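Carboxyl esterase NP (Bacillus subtilis, PDB 4CCW) hydrolyses carboxylic esters to an alcohol and a carboxylate, as a carboxylesterase of the alpha/beta hydrolase superfamily. Local coordinates at residues 32-37 and 43-48; 135-140 and 222-227. All blocks are in the same frame, centred on the assembly; numbering follows the deposited sequence.

Contact 1 of 2, residues 32-37 and 43-48; sequences CKSFYI and QTHVIA
Y36 and H45 meet as a T-shaped pair in the beta hairpin of strands 32-39 and 42-49, which forms the antiparallel border of the alpha/beta hydrolase sheet. The imidazole turns its edge to the phenol: H45 CD2 stands 3.5 Å from Y36 CZ, off-centre over the ring face, with the two planes at 68°. Further round the imidazole, H45 NE2 lies 3.5 Å from S34 CB, so the ring spans two residues of the other strand. Farther along the same face C32 CB touches I47 CG2 at 3.7 Å.

F35, I37, V46 and A48 make an apolar cluster on the reverse face. V46 CB sits over the F35 ring in a CH-pi contact, offset toward its rim, while A48 CB meets the edge of the ring in plane, 3.9 Å from F35 CE1. With V46 CG1 opposite the backbone N (chi1 -176°), this methyl packs on F35 CZ and the second branch, V46 CG2, reaches I37 CD1 at 3.6 Å. Under these residues lies helix 104-118, whose L118 touches both F35 and I37.

Six backbone hydrogen bonds set the register, in three hydrogen-bonded pairs: K33 with A48, F35 with V46, I37 with T44. The shortest is T44 N to I37 O, 2.8 Å. Along its other edge strand 42-49 bonds onward, H45 with D87 and I47 with A85, which joins the hairpin to the central sheet. Y21 adds a second, roughly perpendicular ring to H45. At the helix side the hydroxyl T44 OG1 is hydrogen-bonded to W110 NE1.

Contact 2 of 2, residues 135-140 and 222-227; sequences TMNFLL and YVFTDE
This is a small, buried, apolar contact between helix 130-141 and the loop that leads into helix 226-230, made almost wholly by the ring of F224 lying on M136, N137 and L140 in the helical layer on the central sheet of the alpha/beta hydrolase fold. M136 CG comes over one face in a CH-pi contact, 4.0 Å from the ring centroid and 3.5 Å from F224 CE2. M136 has CG opposite the backbone N (chi1 -175°), which sets this methylene over the ring. L140, one helical turn on, points against the F224 side chain and sets its CD1 methyl 3.5 Å from F224 CD1, obliquely and on the same side of the ring as M136. Between them the ring's far end points at the helix backbone: F224 CZ is 3.7 Å from N137 N, and N137 CB lies in the ring plane at its edge. On the face away from M136, Y222 CD2 stands over the ring centre, 3.7 Å above its plane, so the phenyl group is sandwiched.

Polar anchors surround this core. Backbone bonds from Y222 and F224 to T157 hold the loop, N137 OD1 and ND2 turn to R141 NE and R104 O, and T225 caps the start of helix 226-230. The contact itself is therefore one of dispersion and shape, with the orientation of F224 fixed by its neighbours and the directional bonding left to the backbone and polar groups around it.

In the fold
Contacts 1 and 2 follow one another along the chain and do not touch: their centres are 27 Å apart and their nearest atoms about 12 Å. The centre of each lies about 15 Å from the centre of the chain. Contact 1 builds the antiparallel margin of the sheet, whereas contact 2 ties a helix packed on strands 123-128 and 146-152 to a later loop. Both are away from the pocket that holds (2-hydroxyethoxy)acetic acid, lined by S129 and H273 among others. The helix of contact 2 nevertheless begins just after S129, in a GxSxG sequence consistent with a nucleophile elbow; H273 is the likely proton acceptor.

Contact 1 of 2, residues 32-37 and 43-48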
loop_
_atom_site.group_PDB
_atom_site.type_symbol
_atom_site.label_atom_id
_atom_site.label_comp_id
_atom_site.label_asym_id
_atom_site.label_seq_id
_atom_site.Cartn_x
_atom_site.Cartn_y
_atom_site.Cartn_z
ATOM N N CYS A 32 19.173 -4.730 -0.038
ATOM C CA CYS A 32 18.439 -3.476 0.073
ATOM C C CYS A 32 19.093 -2.504 1.048
ATOM O O CYS A 32 19.972 -2.886 1.831
ATOM C CB CYS A 32 16.994 -3.741 0.481
ATOM S SG CYS A 32 16.831 -4.274 2.197
ATOM N N LYS A 33 18.675 -1.245 0.978
ATOM C CA LYS A 33 19.074 -0.250 1.963
ATOM C C LYS A 33 17.862 0.482 2.515
ATOM O O LYS A 33 16.946 0.847 1.771
ATOM C CB LYS A 33 20.114 0.731 1.402
ATOM C CG LYS A 33 19.668 1.577 0.220
ATOM C CD LYS A 33 20.718 2.627 -0.101
ATOM C CE LYS A 33 20.428 3.330 -1.414
ATOM N NZ LYS A 33 21.497 4.309 -1.764
ATOM N N SER A 34 17.860 0.659 3.831
ATOM C CA SER A 34 16.849 1.445 4.523
ATOM C C SER A 34 17.386 2.846 4.740
ATOM O O SER A 34 18.545 3.018 5.114
ATOM C CB SER A 34 16.521 0.817 5.872
ATOM O OG SER A 34 15.835 -0.406 5.702
ATOM N N PHE A 35 16.548 3.844 4.496
ATOM C CA PHE A 35 16.941 5.235 4.686
ATOM C C PHE A 35 15.725 6.141 4.838
ATOM O O PHE A 35 14.584 5.721 4.606
ATOM C CB PHE A 35 17.861 5.716 3.551
ATOM C CG PHE A 35 17.211 5.742 2.195
ATOM C CD1 PHE A 35 17.125 4.586 1.422
ATOM C CD2 PHE A 35 16.711 6.930 1.677
ATOM C CE1 PHE A 35 16.539 4.611 0.164
ATOM C CE2 PHE A 35 16.120 6.963 0.423
ATOM C CZ PHE A 35 16.036 5.803 -0.334
ATOM N N TYR A 36 15.983 7.385 5.231
ATOM C CA TYR A 36 14.918 8.357 5.422
ATOM C C TYR A 36 15.009 9.498 4.414
ATOM O O TYR A 36 16.102 9.933 4.028
ATOM C CB TYR A 36 14.919 8.891 6.858
ATOM C CG TYR A 36 14.413 7.900 7.885
ATOM C CD1 TYR A 36 13.052 7.822 8.199
ATOM C CD2 TYR A 36 15.290 7.035 8.548
ATOM C CE1 TYR A 36 12.586 6.921 9.142
ATOM C CE2 TYR A 36 14.824 6.123 9.494
ATOM C CZ TYR A 36 13.475 6.074 9.790
ATOM O OH TYR A 36 12.988 5.172 10.724
ATOM N N ILE A 37 13.839 9.962 3.994
ATOM C CA ILE A 37 13.700 11.097 3.098
ATOM C C ILE A 37 12.886 12.164 3.817
ATOM O O ILE A 37 11.809 11.884 4.332
ATOM C CB ILE A 37 12.991 10.682 1.791
ATOM C CG1 ILE A 37 13.992 10.031 0.838
ATOM C CG2 ILE A 37 12.329 11.873 1.112
ATOM C CD1 ILE A 37 13.327 9.191 -0.225
ATOM N N GLN A 43 9.728 12.801 8.159
ATOM C CA GLN A 43 10.724 11.839 7.690
ATOM C C GLN A 43 10.068 10.537 7.251
ATOM O O GLN A 43 9.359 9.884 8.026
ATOM C CB GLN A 43 11.779 11.571 8.768
ATOM C CG GLN A 43 12.532 12.814 9.236
ATOM C CD GLN A 43 13.575 13.300 8.246
ATOM O OE1 GLN A 43 13.934 12.598 7.303
ATOM N NE2 GLN A 43 14.083 14.505 8.470
ATOM N N THR A 44 10.350 10.159 6.006
ATOM C CA THR A 44 9.678 9.055 5.346
ATOM C C THR A 44 10.667 7.918 5.091
ATOM O O THR A 44 11.707 8.115 4.468
ATOM C CB THR A 44 9.058 9.545 4.022
ATOM O OG1 THR A 44 8.086 10.550 4.323
ATOM C CG2 THR A 44 8.382 8.421 3.263
ATOM N N HIS A 45 10.331 6.738 5.595
ATOM C CA HIS A 45 11.202 5.581 5.500
ATOM C C HIS A 45 11.055 4.909 4.159
ATOM O O HIS A 45 9.939 4.730 3.651
ATOM C CB HIS A 45 10.911 4.622 6.655
ATOM C CG HIS A 45 11.920 3.514 6.796
ATOM N ND1 HIS A 45 11.711 2.279 6.302
ATOM C CD2 HIS A 45 13.174 3.492 7.390
ATOM C CE1 HIS A 45 12.786 1.507 6.562
ATOM N NE2 HIS A 45 13.676 2.249 7.230
ATOM N N VAL A 46 12.192 4.572 3.557
ATOM C CA VAL A 46 12.230 3.954 2.231
ATOM C C VAL A 46 13.197 2.776 2.240
ATOM O O VAL A 46 14.278 2.839 2.844
ATOM C CB VAL A 46 12.666 4.965 1.134
ATOM C CG1 VAL A 46 12.619 4.337 -0.260
ATOM C CG2 VAL A 46 11.790 6.203 1.151
ATOM N N ILE A 47 12.791 1.700 1.573
ATOM C CA ILE A 47 13.660 0.557 1.304
ATOM C C ILE A 47 13.916 0.480 -0.211
ATOM O O ILE A 47 12.976 0.329 -1.000
ATOM C CB ILE A 47 13.018 -0.754 1.793
ATOM C CG1 ILE A 47 12.596 -0.624 3.259
ATOM C CG2 ILE A 47 13.986 -1.915 1.625
ATOM C CD1 ILE A 47 11.512 -1.587 3.675
ATOM N N ALA A 48 15.180 0.608 -0.619
ATOM C CA ALA A 48 15.549 0.549 -2.036
ATOM C C ALA A 48 16.216 -0.772 -2.390
ATOM O O ALA A 48 17.057 -1.267 -1.646
ATOM C CB ALA A 48 16.457 1.715 -2.412
#

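Contact 2 of 2, residues 135-140 and 222-227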
loop_
_atom_site.group_PDB
_atom_site.type_symbol
_atom_site.label_atom_id
_atom_site.label_comp_id
_atom_site.label_asym_id
_atom_site.label_seq_id
_atom_site.Cartn_x
_atom_site.Cartn_y
_atom_site.Cartn_z
ATOM N N THR A 135 -2.172 5.732 -4.566
ATOM C CA THR A 135 -1.733 5.670 -5.961
ATOM C C THR A 135 -2.752 6.324 -6.891
ATOM O O THR A 135 -2.377 7.154 -7.726
ATOM C CB THR A 135 -1.404 4.224 -6.411
ATOM O OG1 THR A 135 -0.270 3.753 -5.668
ATOM C CG2 THR A 135 -1.043 4.190 -7.909
ATOM N N MET A 136 -4.029 5.987 -6.734
ATOM C CA MET A 136 -5.060 6.557 -7.587
ATOM C C MET A 136 -5.132 8.074 -7.370
ATOM O O MET A 136 -5.209 8.839 -8.325
ATOM C CB MET A 136 -6.429 5.909 -7.320
ATOM C CG MET A 136 -7.529 6.384 -8.256
ATOM S SD MET A 136 -7.215 5.804 -9.928
ATOM C CE MET A 136 -8.106 4.286 -9.956
ATOM N N ASN A 137 -5.077 8.497 -6.114
ATOM C CA ASN A 137 -5.159 9.918 -5.805
ATOM C C ASN A 137 -4.004 10.677 -6.494
ATOM O O ASN A 137 -4.193 11.772 -7.059
ATOM C CB ASN A 137 -5.143 10.129 -4.278
ATOM C CG ASN A 137 -5.281 11.595 -3.880
ATOM O OD1 ASN A 137 -6.301 12.238 -4.142
ATOM N ND2 ASN A 137 -4.263 12.115 -3.218
ATOM N N PHE A 138 -2.821 10.068 -6.483
ATOM C CA PHE A 138 -1.613 10.710 -7.037
ATOM C C PHE A 138 -1.641 10.785 -8.559
ATOM O O PHE A 138 -1.332 11.830 -9.146
ATOM C CB PHE A 138 -0.348 9.995 -6.543
ATOM C CG PHE A 138 0.942 10.695 -6.901
ATOM C CD1 PHE A 138 1.344 11.840 -6.216
ATOM C CD2 PHE A 138 1.767 10.192 -7.895
ATOM C CE1 PHE A 138 2.546 12.473 -6.525
ATOM C CE2 PHE A 138 2.964 10.813 -8.212
ATOM C CZ PHE A 138 3.354 11.955 -7.525
ATOM N N LEU A 139 -1.991 9.682 -9.205
ATOM C CA LEU A 139 -2.003 9.664 -10.667
ATOM C C LEU A 139 -3.075 10.602 -11.231
ATOM O O LEU A 139 -2.897 11.142 -12.321
ATOM C CB LEU A 139 -2.124 8.228 -11.216
ATOM C CG LEU A 139 -3.451 7.478 -11.051
ATOM C CD1 LEU A 139 -4.373 7.757 -12.235
ATOM C CD2 LEU A 139 -3.210 5.974 -10.902
ATOM N N LEU A 140 -4.173 10.802 -10.501
ATOM C CA LEU A 140 -5.215 11.729 -10.952
ATOM C C LEU A 140 -4.760 13.177 -10.838
ATOM O O LEU A 140 -5.119 14.010 -11.665
ATOM C CB LEU A 140 -6.522 11.527 -10.182
ATOM C CG LEU A 140 -7.329 10.256 -10.474
ATOM C CD1 LEU A 140 -8.565 10.208 -9.601
ATOM C CD2 LEU A 140 -7.731 10.153 -11.938
ATOM N N TYR A 222 -11.620 7.305 0.539
ATOM C CA TYR A 222 -12.354 8.120 -0.417
ATOM C C TYR A 222 -12.794 7.264 -1.589
ATOM O O TYR A 222 -12.086 6.342 -1.981
ATOM C CB TYR A 222 -11.485 9.303 -0.901
ATOM C CG TYR A 222 -12.179 10.212 -1.910
ATOM C CD1 TYR A 222 -13.319 10.948 -1.549
ATOM C CD2 TYR A 222 -11.712 10.327 -3.221
ATOM C CE1 TYR A 222 -13.964 11.776 -2.455
ATOM C CE2 TYR A 222 -12.351 11.156 -4.132
ATOM C CZ TYR A 222 -13.474 11.874 -3.743
ATOM O OH TYR A 222 -14.134 12.679 -4.635
ATOM N N VAL A 223 -13.980 7.558 -2.113
ATOM C CA VAL A 223 -14.481 6.945 -3.345
ATOM C C VAL A 223 -14.514 8.028 -4.412
ATOM O O VAL A 223 -15.187 9.046 -4.254
ATOM C CB VAL A 223 -15.892 6.368 -3.120
ATOM C CG1 VAL A 223 -16.502 5.883 -4.445
ATOM C CG2 VAL A 223 -15.802 5.200 -2.136
ATOM N N PHE A 224 -13.773 7.829 -5.493
ATOM C CA PHE A 224 -13.691 8.858 -6.531
ATOM C C PHE A 224 -15.014 8.975 -7.276
ATOM O O PHE A 224 -15.686 7.973 -7.503
ATOM C CB PHE A 224 -12.530 8.559 -7.493
ATOM C CG PHE A 224 -11.189 8.648 -6.830
ATOM C CD1 PHE A 224 -10.511 9.871 -6.768
ATOM C CD2 PHE A 224 -10.624 7.531 -6.220
ATOM C CE1 PHE A 224 -9.275 9.966 -6.121
ATOM C CE2 PHE A 224 -9.404 7.631 -5.548
ATOM C CZ PHE A 224 -8.721 8.845 -5.517
ATOM N N THR A 225 -15.373 10.196 -7.662
ATOM C CA THR A 225 -16.604 10.417 -8.397
ATOM C C THR A 225 -16.494 9.848 -9.819
ATOM O O THR A 225 -15.398 9.518 -10.309
ATOM C CB THR A 225 -16.941 11.915 -8.512
ATOM O OG1 THR A 225 -15.952 12.569 -9.329
ATOM C CG2 THR A 225 -17.029 12.576 -7.115
ATOM N N ASP A 226 -17.639 9.745 -10.486
ATOM C CA ASP A 226 -17.673 9.323 -11.882
ATOM C C ASP A 226 -16.740 10.181 -12.730
ATOM O O ASP A 226 -15.922 9.657 -13.502
ATOM C CB ASP A 226 -19.094 9.443 -12.435
ATOM C CG ASP A 226 -20.043 8.394 -11.872
ATOM O OD1 ASP A 226 -19.617 7.572 -11.043
ATOM O OD2 ASP A 226 -21.232 8.398 -12.279
ATOM N N GLU A 227 -16.860 11.501 -12.551
ATOM C CA GLU A 227 -16.061 12.449 -13.311
ATOM C C GLU A 227 -14.571 12.320 -13.015
ATOM O O GLU A 227 -13.763 12.361 -13.933
ATOM C CB GLU A 227 -16.564 13.891 -13.111
ATOM C CG GLU A 227 -17.820 14.236 -13.922
ATOM C CD GLU A 227 -17.803 13.760 -15.382
ATOM O OE1 GLU A 227 -16.990 14.257 -16.192
ATOM O OE2 GLU A 227 -18.632 12.878 -15.732
#